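Local coordinates for GRAM domain-containing protein 1A (Mus musculus, PDB 6GQF), which binds cholesterol through its sterol-binding ASTER (VASt) domain, the part in this chain, and carries it from the plasma membrane to the endoplasmic reticulum, at residues S45-G50 with A160-S165. Numbering follows the deposited sequence.
Sequences SVFHMG and ARLRVS
F47 and L162 meet on the buried face of an antiparallel strand pair, with CE2 of the F47 ring 4.1 Å from both CB and CD2 of L162. The methyl approaches the ring obliquely. In F47, CG lies anti to the carbonyl carbon and beside the backbone N (chi1 -65°), which leans it toward the S45-L162 end of the pair. Helix 176-202 closes over this face, its L201 touching both side chains, while L58 of helix 51-58 reaches L162. A160, on the same face, brings CB to 3.5 Å from the M49 carbonyl O, where the chain leaves the strand and turns toward G50, the N-cap of helix 51-58.

Four backbone hydrogen bonds join the strands. F47 gives its N to A160 O and takes A160 N on its own O; S45 and L162 exchange the same two bonds, the one from S45 N to L162 O being the most bent (146° at the hydrogen). Strand 40-47 is an edge strand of the antiparallel sheet within this chain, bonded to strand 159-170, the last strand before the long C-terminal helix, consistent with the helix-grip fold of StAR-related (Bet v 1-like) domains, a curved antiparallel sheet wrapped round that helix. The bound 25-hydroxycholesterol lies about 12 Å from the L162 side chain.

The face of V46 and R161, the non-hydrogen-bonded pair (CA to CA 4.2 Å), is the solvent side. V46 CG2 sits over the centre of one guanidinium face, 3.6 Å from R161 CZ, a van der Waals contact with the flat, charged group, whose NH1 is hydrogen-bonded to OD1 of N44.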
loop_
_atom_site.group_PDB
_atom_site.type_symbol
_atom_site.label_atom_id
_atom_site.label_comp_id
_atom_site.label_asym_id
_atom_site.label_seq_id
_atom_site.Cartn_x
_atom_site.Cartn_y
_atom_site.Cartn_z
ATOM N N SER A 45 3.264 5.925 -12.940
ATOM C CA SER A 45 3.418 7.340 -13.233
ATOM C C SER A 45 4.875 7.781 -13.172
ATOM O O SER A 45 5.695 7.160 -12.499
ATOM C CB SER A 45 2.584 8.160 -12.250
ATOM O OG SER A 45 1.232 7.736 -12.274
ATOM N N VAL A 46 5.187 8.857 -13.885
ATOM C CA VAL A 46 6.502 9.476 -13.801
ATOM C C VAL A 46 6.353 10.848 -13.162
ATOM O O VAL A 46 5.536 11.660 -13.591
ATOM C CB VAL A 46 7.173 9.603 -15.184
ATOM C CG1 VAL A 46 8.514 10.311 -15.060
ATOM C CG2 VAL A 46 7.366 8.225 -15.815
ATOM N N PHE A 47 7.144 11.084 -12.122
ATOM C CA PHE A 47 7.101 12.338 -11.386
ATOM C C PHE A 47 8.409 13.091 -11.539
ATOM O O PHE A 47 9.470 12.487 -11.693
ATOM C CB PHE A 47 6.815 12.078 -9.907
ATOM C CG PHE A 47 5.462 11.491 -9.655
ATOM C CD1 PHE A 47 4.359 12.310 -9.508
ATOM C CD2 PHE A 47 5.292 10.120 -9.573
ATOM C CE1 PHE A 47 3.112 11.776 -9.281
ATOM C CE2 PHE A 47 4.047 9.579 -9.347
ATOM C CZ PHE A 47 2.954 10.407 -9.201
ATOM N N HIS A 48 8.322 14.416 -11.489
ATOM C CA HIS A 48 9.502 15.266 -11.545
ATOM C C HIS A 48 10.030 15.523 -10.136
ATOM O O HIS A 48 10.427 16.637 -9.794
ATOM C CB HIS A 48 9.183 16.582 -12.259
ATOM C CG HIS A 48 9.095 16.452 -13.749
ATOM N ND1 HIS A 48 8.050 16.972 -14.481
ATOM C CD2 HIS A 48 9.925 15.864 -14.642
ATOM C CE1 HIS A 48 8.240 16.708 -15.763
ATOM N NE2 HIS A 48 9.369 16.036 -15.886
ATOM N N MET A 49 10.018 14.470 -9.325
ATOM C CA MET A 49 10.623 14.489 -8.004
ATOM C C MET A 49 11.712 13.435 -7.982
ATOM O O MET A 49 11.591 12.401 -8.640
ATOM C CB MET A 49 9.577 14.225 -6.919
ATOM C CG MET A 49 8.532 15.325 -6.810
ATOM S SD MET A 49 7.163 14.930 -5.705
ATOM C CE MET A 49 6.307 13.687 -6.671
ATOM N N GLY A 50 12.785 13.702 -7.248
ATOM C CA GLY A 50 13.861 12.740 -7.126
ATOM C C GLY A 50 13.362 11.443 -6.523
ATOM O O GLY A 50 12.379 11.435 -5.778
ATOM N N ALA A 160 11.690 10.695 -11.394
ATOM C CA ALA A 160 11.641 9.267 -11.097
ATOM C C ALA A 160 10.291 8.666 -11.472
ATOM O O ALA A 160 9.288 9.378 -11.570
ATOM C CB ALA A 160 11.929 9.025 -9.626
ATOM N N ARG A 161 10.282 7.351 -11.683
ATOM C CA ARG A 161 9.057 6.620 -11.989
ATOM C C ARG A 161 8.539 5.915 -10.741
ATOM O O ARG A 161 9.311 5.573 -9.844
ATOM C CB ARG A 161 9.293 5.600 -13.109
ATOM C CG ARG A 161 8.077 4.722 -13.419
ATOM C CD ARG A 161 8.364 3.725 -14.525
ATOM N NE ARG A 161 8.677 4.380 -15.794
ATOM C CZ ARG A 161 7.777 4.756 -16.701
ATOM N NH1 ARG A 161 6.479 4.555 -16.501
ATOM N NH2 ARG A 161 8.182 5.342 -17.819
ATOM N N LEU A 162 7.227 5.705 -10.692
ATOM C CA LEU A 162 6.592 4.963 -9.610
ATOM C C LEU A 162 5.674 3.882 -10.181
ATOM O O LEU A 162 4.796 4.174 -10.994
ATOM C CB LEU A 162 5.805 5.914 -8.700
ATOM C CG LEU A 162 5.021 5.300 -7.535
ATOM C CD1 LEU A 162 5.926 4.555 -6.583
ATOM C CD2 LEU A 162 4.271 6.378 -6.779
ATOM N N ARG A 163 5.900 2.636 -9.770
ATOM C CA ARG A 163 5.019 1.525 -10.122
ATOM C C ARG A 163 4.436 0.880 -8.868
ATOM O O ARG A 163 5.138 0.689 -7.874
ATOM C CB ARG A 163 5.765 0.472 -10.947
ATOM C CG ARG A 163 6.058 0.889 -12.367
ATOM C CD ARG A 163 6.952 -0.121 -13.068
ATOM N NE ARG A 163 6.274 -1.384 -13.359
ATOM C CZ ARG A 163 5.524 -1.612 -14.436
ATOM N NH1 ARG A 163 5.326 -0.658 -15.340
ATOM N NH2 ARG A 163 4.960 -2.798 -14.609
ATOM N N VAL A 164 3.149 0.552 -8.918
ATOM C CA VAL A 164 2.507 -0.190 -7.843
ATOM C C VAL A 164 1.605 -1.275 -8.411
ATOM O O VAL A 164 0.619 -0.993 -9.093
ATOM C CB VAL A 164 1.676 0.722 -6.926
ATOM C CG1 VAL A 164 1.095 -0.083 -5.761
ATOM C CG2 VAL A 164 2.524 1.878 -6.408
ATOM N N SER A 165 1.963 -2.520 -8.127
ATOM C CA SER A 165 1.138 -3.663 -8.469
ATOM C C SER A 165 0.673 -4.318 -7.181
ATOM O O SER A 165 1.311 -4.175 -6.139
ATOM C CB SER A 165 1.914 -4.656 -9.331
ATOM O OG SER A 165 3.096 -5.061 -8.668
#